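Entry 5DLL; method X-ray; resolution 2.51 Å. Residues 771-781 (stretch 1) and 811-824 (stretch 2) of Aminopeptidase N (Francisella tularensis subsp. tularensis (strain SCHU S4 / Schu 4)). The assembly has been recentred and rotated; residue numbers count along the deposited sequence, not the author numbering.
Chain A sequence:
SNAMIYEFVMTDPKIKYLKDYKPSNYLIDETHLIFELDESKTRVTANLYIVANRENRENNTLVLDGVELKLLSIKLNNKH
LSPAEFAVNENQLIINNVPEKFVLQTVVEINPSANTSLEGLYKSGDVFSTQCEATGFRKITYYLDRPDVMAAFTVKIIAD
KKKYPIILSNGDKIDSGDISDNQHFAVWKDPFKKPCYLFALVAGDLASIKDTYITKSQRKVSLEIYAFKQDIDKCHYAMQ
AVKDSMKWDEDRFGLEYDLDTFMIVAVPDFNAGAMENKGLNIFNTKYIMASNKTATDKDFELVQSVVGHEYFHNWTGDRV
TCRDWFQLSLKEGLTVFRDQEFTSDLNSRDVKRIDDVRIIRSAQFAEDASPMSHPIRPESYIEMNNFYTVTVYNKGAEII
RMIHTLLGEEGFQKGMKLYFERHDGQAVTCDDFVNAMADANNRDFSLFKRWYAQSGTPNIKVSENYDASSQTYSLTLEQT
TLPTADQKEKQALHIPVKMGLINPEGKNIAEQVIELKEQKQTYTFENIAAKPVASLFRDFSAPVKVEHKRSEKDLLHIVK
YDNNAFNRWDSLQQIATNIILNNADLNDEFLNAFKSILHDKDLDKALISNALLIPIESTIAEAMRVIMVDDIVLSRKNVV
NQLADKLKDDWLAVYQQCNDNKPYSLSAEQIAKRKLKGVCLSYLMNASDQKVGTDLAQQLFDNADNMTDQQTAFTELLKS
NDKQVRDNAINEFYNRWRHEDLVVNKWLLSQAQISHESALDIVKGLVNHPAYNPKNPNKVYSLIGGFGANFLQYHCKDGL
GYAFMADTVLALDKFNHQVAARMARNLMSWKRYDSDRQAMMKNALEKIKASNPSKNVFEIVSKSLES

Stretch 1 (771-781) AYNPKNPNKVY
Stretch 2 811-824: ALDKFNHQVAARMA

Stretch 1 is a loop entering a helix at Pro 777; stretch 2 passes from one helix into another, which begins at His 817. Helices 777-781 and 817-824 run nearly parallel (9° between N-to-C directions, closest axial approach 10.9 Å), burying 532 Å². CA register pairs Pro 774 with Leu 812 (6.4 Å), Lys 775 with Phe 815 (6.2 Å), Pro 777 with Val 819 (6.6 Å) and Tyr 781 with Met 823 (8.1 Å).

Tyr 772 (phi/psi -93/150, chi1 t) only grazes the contact, its OH 4.3 Å from Leu 812 CD2. Asn 773 (-157/116) opens a type I turn closed by Asn 776 N to Asn 773 O at 3.2 Å; within it lie Pro 774 (-71/-13) and Lys 775 (-76/-29). Pro 774, C-gamma endo, points toward stretch 2: CB lies 4.0 Å from CD2 of Leu 812 (m, t), and CG 3.9 Å from CE2 of Phe 815 (chi1 m, chi2 -69°). Lys 775 (t, p, t, t) starts sideways, but its chain lies along Phe 815, with CD 3.7 Å from Phe 815 CB, and NZ gives Phe 815 O a weak hydrogen bond of 3.3 Å.

Both helices have an asparagine N-cap with chi1 t: Asn 776 OD1 weakly accepts from Asn 778 N (3.4 Å), and Asn 816 OD1 accepts from Gln 818 N (3.0 Å) and, weakly, Val 819 N (3.4 Å). Pro 777 CB packs 3.8 Å from Val 819 CG2.

The closest approaches of Val 780 (t) are CG2 to Leu 812 CD2 at 3.8 Å, CG1 to Val 819 CG1 at 3.5 Å and CG1 to Met 823 CG at 3.7 Å. Tyr 781 (chi1 m, chi2 -37°) offers its ring edge, CD1 lying 3.6 Å from Met 823 CE. Its OH sits over the Arg 822 guanidinium, 2.7 Å from Arg 822 NH1, but the poor angle excludes a hydrogen bond.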

ATOM      1  N   ALA A 771      29.603   1.441  -5.381  1.00 74.02           N
ATOM      2  CA  ALA A 771      28.300   1.760  -4.796  1.00 64.92           C
ATOM      3  C   ALA A 771      27.153   1.000  -5.466  1.00 66.80           C
ATOM      4  O   ALA A 771      26.123   0.760  -4.837  1.00 65.36           O
ATOM      5  CB  ALA A 771      28.039   3.253  -4.877  1.00 65.58           C
ATOM      6  N   TYR A 772      27.322   0.647  -6.740  1.00 60.10           N
ATOM      7  CA  TYR A 772      26.359  -0.196  -7.442  1.00 57.16           C
ATOM      8  C   TYR A 772      26.746  -1.667  -7.348  1.00 56.38           C
ATOM      9  O   TYR A 772      27.923  -2.013  -7.235  1.00 52.35           O
ATOM     10  CB  TYR A 772      26.258   0.215  -8.912  1.00 59.68           C
ATOM     11  CG  TYR A 772      25.160  -0.492  -9.690  1.00 57.36           C
ATOM     12  CD1 TYR A 772      23.818  -0.178  -9.487  1.00 51.61           C
ATOM     13  CD2 TYR A 772      25.465  -1.469 -10.635  1.00 62.53           C
ATOM     14  CE1 TYR A 772      22.815  -0.819 -10.195  1.00 50.08           C
ATOM     15  CE2 TYR A 772      24.467  -2.110 -11.355  1.00 60.84           C
ATOM     16  CZ  TYR A 772      23.143  -1.782 -11.131  1.00 55.97           C
ATOM     17  OH  TYR A 772      22.150  -2.424 -11.840  1.00 52.32           O
ATOM     18  N   ASN A 773      25.722  -2.516  -7.379  1.00 58.09           N
ATOM     19  CA  ASN A 773      25.873  -3.962  -7.444  1.00 55.69           C
ATOM     20  C   ASN A 773      24.582  -4.534  -8.040  1.00 54.61           C
ATOM     21  O   ASN A 773      23.516  -4.400  -7.436  1.00 50.40           O
ATOM     22  CB  ASN A 773      26.123  -4.546  -6.053  1.00 55.84           C
ATOM     23  CG  ASN A 773      26.662  -5.962  -6.101  1.00 60.30           C
ATOM     24  OD1 ASN A 773      26.169  -6.810  -6.847  1.00 61.92           O
ATOM     25  ND2 ASN A 773      27.683  -6.228  -5.296  1.00 63.21           N
ATOM     26  N   PRO A 774      24.669  -5.161  -9.228  1.00 58.17           N
ATOM     27  CA  PRO A 774      23.468  -5.677  -9.897  1.00 60.05           C
ATOM     28  C   PRO A 774      22.846  -6.908  -9.229  1.00 61.04           C
ATOM     29  O   PRO A 774      21.723  -7.284  -9.573  1.00 54.55           O
ATOM     30  CB  PRO A 774      23.972  -6.032 -11.299  1.00 62.97           C
ATOM     31  CG  PRO A 774      25.416  -6.342 -11.109  1.00 64.90           C
ATOM     32  CD  PRO A 774      25.895  -5.457  -9.993  1.00 61.75           C
ATOM     33  N   LYS A 775      23.576  -7.532  -8.303  1.00 67.14           N
ATOM     34  CA  LYS A 775      23.056  -8.651  -7.517  1.00 72.51           C
ATOM     35  C   LYS A 775      22.087  -8.174  -6.429  1.00 72.89           C
ATOM     36  O   LYS A 775      21.185  -8.916  -6.035  1.00 68.38           O
ATOM     37  CB  LYS A 775      24.215  -9.436  -6.888  1.00 81.46           C
ATOM     38  CG  LYS A 775      23.837 -10.783  -6.282  1.00 91.51           C
ATOM     39  CD  LYS A 775      23.434 -11.804  -7.338  1.00 84.88           C
ATOM     40  CE  LYS A 775      23.039 -13.136  -6.718  1.00 80.11           C
ATOM     41  NZ  LYS A 775      22.546 -14.106  -7.736  1.00 80.70           N
ATOM     42  N   ASN A 776      22.282  -6.944  -5.949  1.00 69.61           N
ATOM     43  CA  ASN A 776      21.423  -6.353  -4.922  1.00 68.48           C
ATOM     44  C   ASN A 776      20.220  -5.642  -5.564  1.00 61.44           C
ATOM     45  O   ASN A 776      20.380  -4.593  -6.187  1.00 57.06           O
ATOM     46  CB  ASN A 776      22.244  -5.382  -4.059  1.00 70.72           C
ATOM     47  CG  ASN A 776      21.479  -4.861  -2.850  1.00 72.86           C
ATOM     48  OD1 ASN A 776      20.291  -5.128  -2.675  1.00 75.26           O
ATOM     49  ND2 ASN A 776      22.168  -4.100  -2.008  1.00 81.05           N
ATOM     50  N   PRO A 777      19.006  -6.207  -5.403  1.00 59.72           N
ATOM     51  CA  PRO A 777      17.820  -5.703  -6.114  1.00 56.63           C
ATOM     52  C   PRO A 777      17.407  -4.273  -5.754  1.00 58.03           C
ATOM     53  O   PRO A 777      16.814  -3.574  -6.580  1.00 53.65           O
ATOM     54  CB  PRO A 777      16.718  -6.691  -5.709  1.00 59.17           C
ATOM     55  CG  PRO A 777      17.174  -7.273  -4.418  1.00 63.85           C
ATOM     56  CD  PRO A 777      18.668  -7.332  -4.507  1.00 62.59           C
ATOM     57  N   ASN A 778      17.709  -3.849  -4.533  1.00 59.65           N
ATOM     58  CA  ASN A 778      17.387  -2.497  -4.088  1.00 54.40           C
ATOM     59  C   ASN A 778      18.183  -1.452  -4.862  1.00 51.13           C
ATOM     60  O   ASN A 778      17.693  -0.356  -5.124  1.00 51.93           O
ATOM     61  CB  ASN A 778      17.648  -2.360  -2.586  1.00 56.87           C
ATOM     62  CG  ASN A 778      16.694  -3.195  -1.754  1.00 56.56           C
ATOM     63  OD1 ASN A 778      15.485  -2.976  -1.784  1.00 55.25           O
ATOM     64  ND2 ASN A 778      17.230  -4.160  -1.016  1.00 59.98           N
ATOM     65  N   LYS A 779      19.408  -1.804  -5.233  1.00 48.45           N
ATOM     66  CA  LYS A 779      20.262  -0.914  -6.011  1.00 50.31           C
ATOM     67  C   LYS A 779      19.826  -0.884  -7.475  1.00 48.25           C
ATOM     68  O   LYS A 779      20.043   0.107  -8.180  1.00 49.54           O
ATOM     69  CB  LYS A 779      21.722  -1.347  -5.895  1.00 54.70           C
ATOM     70  CG  LYS A 779      22.192  -1.490  -4.457  1.00 58.00           C
ATOM     71  CD  LYS A 779      23.693  -1.306  -4.318  1.00 60.99           C
ATOM     72  CE  LYS A 779      24.128  -1.399  -2.862  1.00 60.67           C
ATOM     73  NZ  LYS A 779      25.261  -0.483  -2.570  1.00 60.09           N
ATOM     74  N   VAL A 780      19.211  -1.972  -7.923  1.00 44.95           N
ATOM     75  CA  VAL A 780      18.661  -2.051  -9.271  1.00 45.26           C
ATOM     76  C   VAL A 780      17.423  -1.156  -9.412  1.00 42.69           C
ATOM     77  O   VAL A 780      17.238  -0.525 -10.449  1.00 41.14           O
ATOM     78  CB  VAL A 780      18.320  -3.512  -9.657  1.00 47.59           C
ATOM     79  CG1 VAL A 780      17.615  -3.573 -11.007  1.00 50.10           C
ATOM     80  CG2 VAL A 780      19.584  -4.368  -9.676  1.00 46.67           C
ATOM     81  N   TYR A 781      16.587  -1.097  -8.375  1.00 44.08           N
ATOM     82  CA  TYR A 781      15.395  -0.231  -8.397  1.00 48.30           C
ATOM     83  C   TYR A 781      15.782   1.239  -8.286  1.00 47.30           C
ATOM     84  O   TYR A 781      15.113   2.114  -8.840  1.00 48.68           O
ATOM     85  CB  TYR A 781      14.413  -0.589  -7.272  1.00 48.72           C
ATOM     86  CG  TYR A 781      14.029  -2.054  -7.208  1.00 57.76           C
ATOM     87  CD1 TYR A 781      13.855  -2.809  -8.370  1.00 60.71           C
ATOM     88  CD2 TYR A 781      13.825  -2.685  -5.984  1.00 64.23           C
ATOM     89  CE1 TYR A 781      13.503  -4.146  -8.310  1.00 61.26           C
ATOM     90  CE2 TYR A 781      13.471  -4.025  -5.915  1.00 66.42           C
ATOM     91  CZ  TYR A 781      13.311  -4.749  -7.081  1.00 63.78           C
ATOM     92  OH  TYR A 781      12.960  -6.078  -7.024  1.00 75.86           O
ATOM     93  N   ALA A 811      21.867  -8.450 -18.639  1.00 49.57           N
ATOM     94  CA  ALA A 811      22.917  -8.565 -17.623  1.00 51.91           C
ATOM     95  C   ALA A 811      22.335  -8.980 -16.264  1.00 56.94           C
ATOM     96  O   ALA A 811      22.900  -9.825 -15.562  1.00 56.91           O
ATOM     97  CB  ALA A 811      23.670  -7.250 -17.500  1.00 50.04           C
ATOM     98  N   LEU A 812      21.206  -8.373 -15.903  1.00 55.23           N
ATOM     99  CA  LEU A 812      20.477  -8.731 -14.687  1.00 57.36           C
ATOM    100  C   LEU A 812      19.983 -10.180 -14.714  1.00 54.97           C
ATOM    101  O   LEU A 812      20.013 -10.876 -13.700  1.00 51.23           O
ATOM    102  CB  LEU A 812      19.275  -7.802 -14.497  1.00 52.87           C
ATOM    103  CG  LEU A 812      19.567  -6.331 -14.219  1.00 52.82           C
ATOM    104  CD1 LEU A 812      18.265  -5.543 -14.224  1.00 52.97           C
ATOM    105  CD2 LEU A 812      20.310  -6.160 -12.905  1.00 54.46           C
ATOM    106  N   ASP A 813      19.526 -10.619 -15.883  1.00 55.80           N
ATOM    107  CA  ASP A 813      18.972 -11.962 -16.058  1.00 58.46           C
ATOM    108  C   ASP A 813      19.965 -13.082 -15.710  1.00 61.65           C
ATOM    109  O   ASP A 813      19.560 -14.204 -15.412  1.00 58.60           O
ATOM    110  CB  ASP A 813      18.480 -12.133 -17.497  1.00 53.86           C
ATOM    111  CG  ASP A 813      17.649 -13.378 -17.685  1.00 57.33           C
ATOM    112  OD1 ASP A 813      16.645 -13.535 -16.961  1.00 55.00           O
ATOM    113  OD2 ASP A 813      17.997 -14.198 -18.563  1.00 66.51           O
ATOM    114  N   LYS A 814      21.257 -12.775 -15.750  1.00 70.32           N
ATOM    115  CA  LYS A 814      22.288 -13.738 -15.366  1.00 74.96           C
ATOM    116  C   LYS A 814      22.255 -14.037 -13.863  1.00 76.27           C
ATOM    117  O   LYS A 814      22.466 -15.178 -13.452  1.00 74.86           O
ATOM    118  CB  LYS A 814      23.670 -13.221 -15.768  1.00 82.10           C
ATOM    119  CG  LYS A 814      23.843 -13.039 -17.268  1.00 89.20           C
ATOM    120  CD  LYS A 814      25.257 -12.607 -17.620  1.00105.56           C
ATOM    121  CE  LYS A 814      25.450 -12.505 -19.124  1.00105.93           C
ATOM    122  NZ  LYS A 814      26.880 -12.306 -19.486  1.00107.89           N
ATOM    123  N   PHE A 815      21.973 -13.013 -13.059  1.00 73.57           N
ATOM    124  CA  PHE A 815      21.971 -13.132 -11.597  1.00 77.99           C
ATOM    125  C   PHE A 815      20.572 -13.392 -11.026  1.00 75.44           C
ATOM    126  O   PHE A 815      20.395 -14.276 -10.186  1.00 74.89           O
ATOM    127  CB  PHE A 815      22.544 -11.860 -10.963  1.00 80.39           C
ATOM    128  CG  PHE A 815      23.822 -11.377 -11.603  1.00 95.37           C
ATOM    129  CD1 PHE A 815      25.004 -12.093 -11.459  1.00104.65           C
ATOM    130  CD2 PHE A 815      23.845 -10.197 -12.342  1.00 93.91           C
ATOM    131  CE1 PHE A 815      26.181 -11.648 -12.044  1.00107.81           C
ATOM    132  CE2 PHE A 815      25.018  -9.748 -12.928  1.00 97.05           C
ATOM    133  CZ  PHE A 815      26.187 -10.474 -12.779  1.00102.15           C
ATOM    134  N   ASN A 816      19.590 -12.615 -11.484  1.00 74.39           N
ATOM    135  CA  ASN A 816      18.226 -12.658 -10.951  1.00 66.20           C
ATOM    136  C   ASN A 816      17.196 -12.484 -12.070  1.00 63.54           C
ATOM    137  O   ASN A 816      17.174 -11.452 -12.742  1.00 58.75           O
ATOM    138  CB  ASN A 816      18.059 -11.552  -9.901  1.00 64.53           C
ATOM    139  CG  ASN A 816      16.812 -11.720  -9.044  1.00 61.53           C
ATOM    140  OD1 ASN A 816      15.813 -12.306  -9.464  1.00 56.72           O
ATOM    141  ND2 ASN A 816      16.868 -11.187  -7.829  1.00 65.90           N
ATOM    142  N   HIS A 817      16.341 -13.490 -12.254  1.00 63.35           N
ATOM    143  CA  HIS A 817      15.325 -13.472 -13.315  1.00 55.76           C
ATOM    144  C   HIS A 817      14.109 -12.634 -12.943  1.00 54.83           C
ATOM    145  O   HIS A 817      13.442 -12.091 -13.820  1.00 62.81           O
ATOM    146  CB  HIS A 817      14.839 -14.886 -13.655  1.00 56.75           C
ATOM    147  CG  HIS A 817      15.937 -15.864 -13.937  1.00 58.58           C
ATOM    148  ND1 HIS A 817      17.133 -15.504 -14.521  1.00 55.53           N
ATOM    149  CD2 HIS A 817      16.006 -17.200 -13.730  1.00 63.07           C
ATOM    150  CE1 HIS A 817      17.897 -16.575 -14.646  1.00 56.10           C
ATOM    151  NE2 HIS A 817      17.237 -17.616 -14.175  1.00 62.96           N
ATOM    152  N   GLN A 818      13.803 -12.552 -11.650  1.00 61.95           N
ATOM    153  CA  GLN A 818      12.641 -11.790 -11.189  1.00 63.51           C
ATOM    154  C   GLN A 818      12.892 -10.310 -11.418  1.00 51.70           C
ATOM    155  O   GLN A 818      12.048  -9.613 -11.970  1.00 46.29           O
ATOM    156  CB  GLN A 818      12.358 -12.045  -9.703  1.00 72.27           C
ATOM    157  CG  GLN A 818      12.179 -13.510  -9.313  1.00 85.64           C
ATOM    158  CD  GLN A 818      11.097 -14.217 -10.109  1.00 92.18           C
ATOM    159  OE1 GLN A 818      10.108 -13.608 -10.518  1.00104.52           O
ATOM    160  NE2 GLN A 818      11.280 -15.514 -10.328  1.00 94.35           N
ATOM    161  N   VAL A 819      14.076  -9.859 -11.011  1.00 51.17           N
ATOM    162  CA  VAL A 819      14.497  -8.465 -11.146  1.00 50.08           C
ATOM    163  C   VAL A 819      14.644  -8.071 -12.613  1.00 48.03           C
ATOM    164  O   VAL A 819      14.230  -6.977 -13.011  1.00 44.56           O
ATOM    165  CB  VAL A 819      15.832  -8.217 -10.404  1.00 53.46           C
ATOM    166  CG1 VAL A 819      16.390  -6.831 -10.708  1.00 52.71           C
ATOM    167  CG2 VAL A 819      15.642  -8.384  -8.904  1.00 57.92           C
ATOM    168  N   ALA A 820      15.236  -8.955 -13.411  1.00 44.28           N
ATOM    169  CA  ALA A 820      15.369  -8.716 -14.851  1.00 43.47           C
ATOM    170  C   ALA A 820      14.001  -8.539 -15.521  1.00 42.96           C
ATOM    171  O   ALA A 820      13.837  -7.700 -16.409  1.00 42.33           O
ATOM    172  CB  ALA A 820      16.140  -9.855 -15.505  1.00 45.44           C
ATOM    173  N   ALA A 821      13.023  -9.328 -15.080  1.00 43.14           N
ATOM    174  CA  ALA A 821      11.665  -9.261 -15.612  1.00 47.06           C
ATOM    175  C   ALA A 821      10.955  -7.960 -15.227  1.00 52.76           C
ATOM    176  O   ALA A 821      10.203  -7.399 -16.031  1.00 52.23           O
ATOM    177  CB  ALA A 821      10.860 -10.458 -15.134  1.00 46.72           C
ATOM    178  N   ARG A 822      11.185  -7.492 -13.999  1.00 52.05           N
ATOM    179  CA  ARG A 822      10.604  -6.231 -13.528  1.00 52.64           C
ATOM    180  C   ARG A 822      11.113  -5.065 -14.354  1.00 47.83           C
ATOM    181  O   ARG A 822      10.327  -4.285 -14.891  1.00 51.90           O
ATOM    182  CB  ARG A 822      10.920  -5.978 -12.051  1.00 55.49           C
ATOM    183  CG  ARG A 822      10.085  -6.791 -11.077  1.00 64.66           C
ATOM    184  CD  ARG A 822      10.072  -6.133  -9.705  1.00 80.38           C
ATOM    185  NE  ARG A 822       9.630  -7.044  -8.647  1.00 80.61           N
ATOM    186  CZ  ARG A 822      10.401  -7.945  -8.035  1.00 79.62           C
ATOM    187  NH1 ARG A 822      11.685  -8.097  -8.357  1.00 70.77           N
ATOM    188  NH2 ARG A 822       9.878  -8.711  -7.085  1.00 96.01           N
ATOM    189  N   MET A 823      12.433  -4.961 -14.473  1.00 45.98           N
ATOM    190  CA  MET A 823      13.043  -3.877 -15.240  1.00 44.52           C
ATOM    191  C   MET A 823      12.594  -3.887 -16.689  1.00 40.04           C
ATOM    192  O   MET A 823      12.631  -2.855 -17.351  1.00 39.36           O
ATOM    193  CB  MET A 823      14.572  -3.945 -15.176  1.00 43.39           C
ATOM    194  CG  MET A 823      15.155  -3.620 -13.810  1.00 48.00           C
ATOM    195  SD  MET A 823      14.452  -2.138 -13.044  1.00 53.53           S
ATOM    196  CE  MET A 823      13.227  -2.853 -11.950  1.00 59.56           C
ATOM    197  N   ALA A 824      12.183  -5.055 -17.176  1.00 44.66           N
ATOM    198  CA  ALA A 824      11.676  -5.192 -18.535  1.00 46.13           C
ATOM    199  C   ALA A 824      10.318  -4.517 -18.724  1.00 44.00           C
ATOM    200  O   ALA A 824      10.014  -4.071 -19.832  1.00 41.65           O
ATOM    201  CB  ALA A 824      11.605  -6.660 -18.933  1.00 49.89           C
TER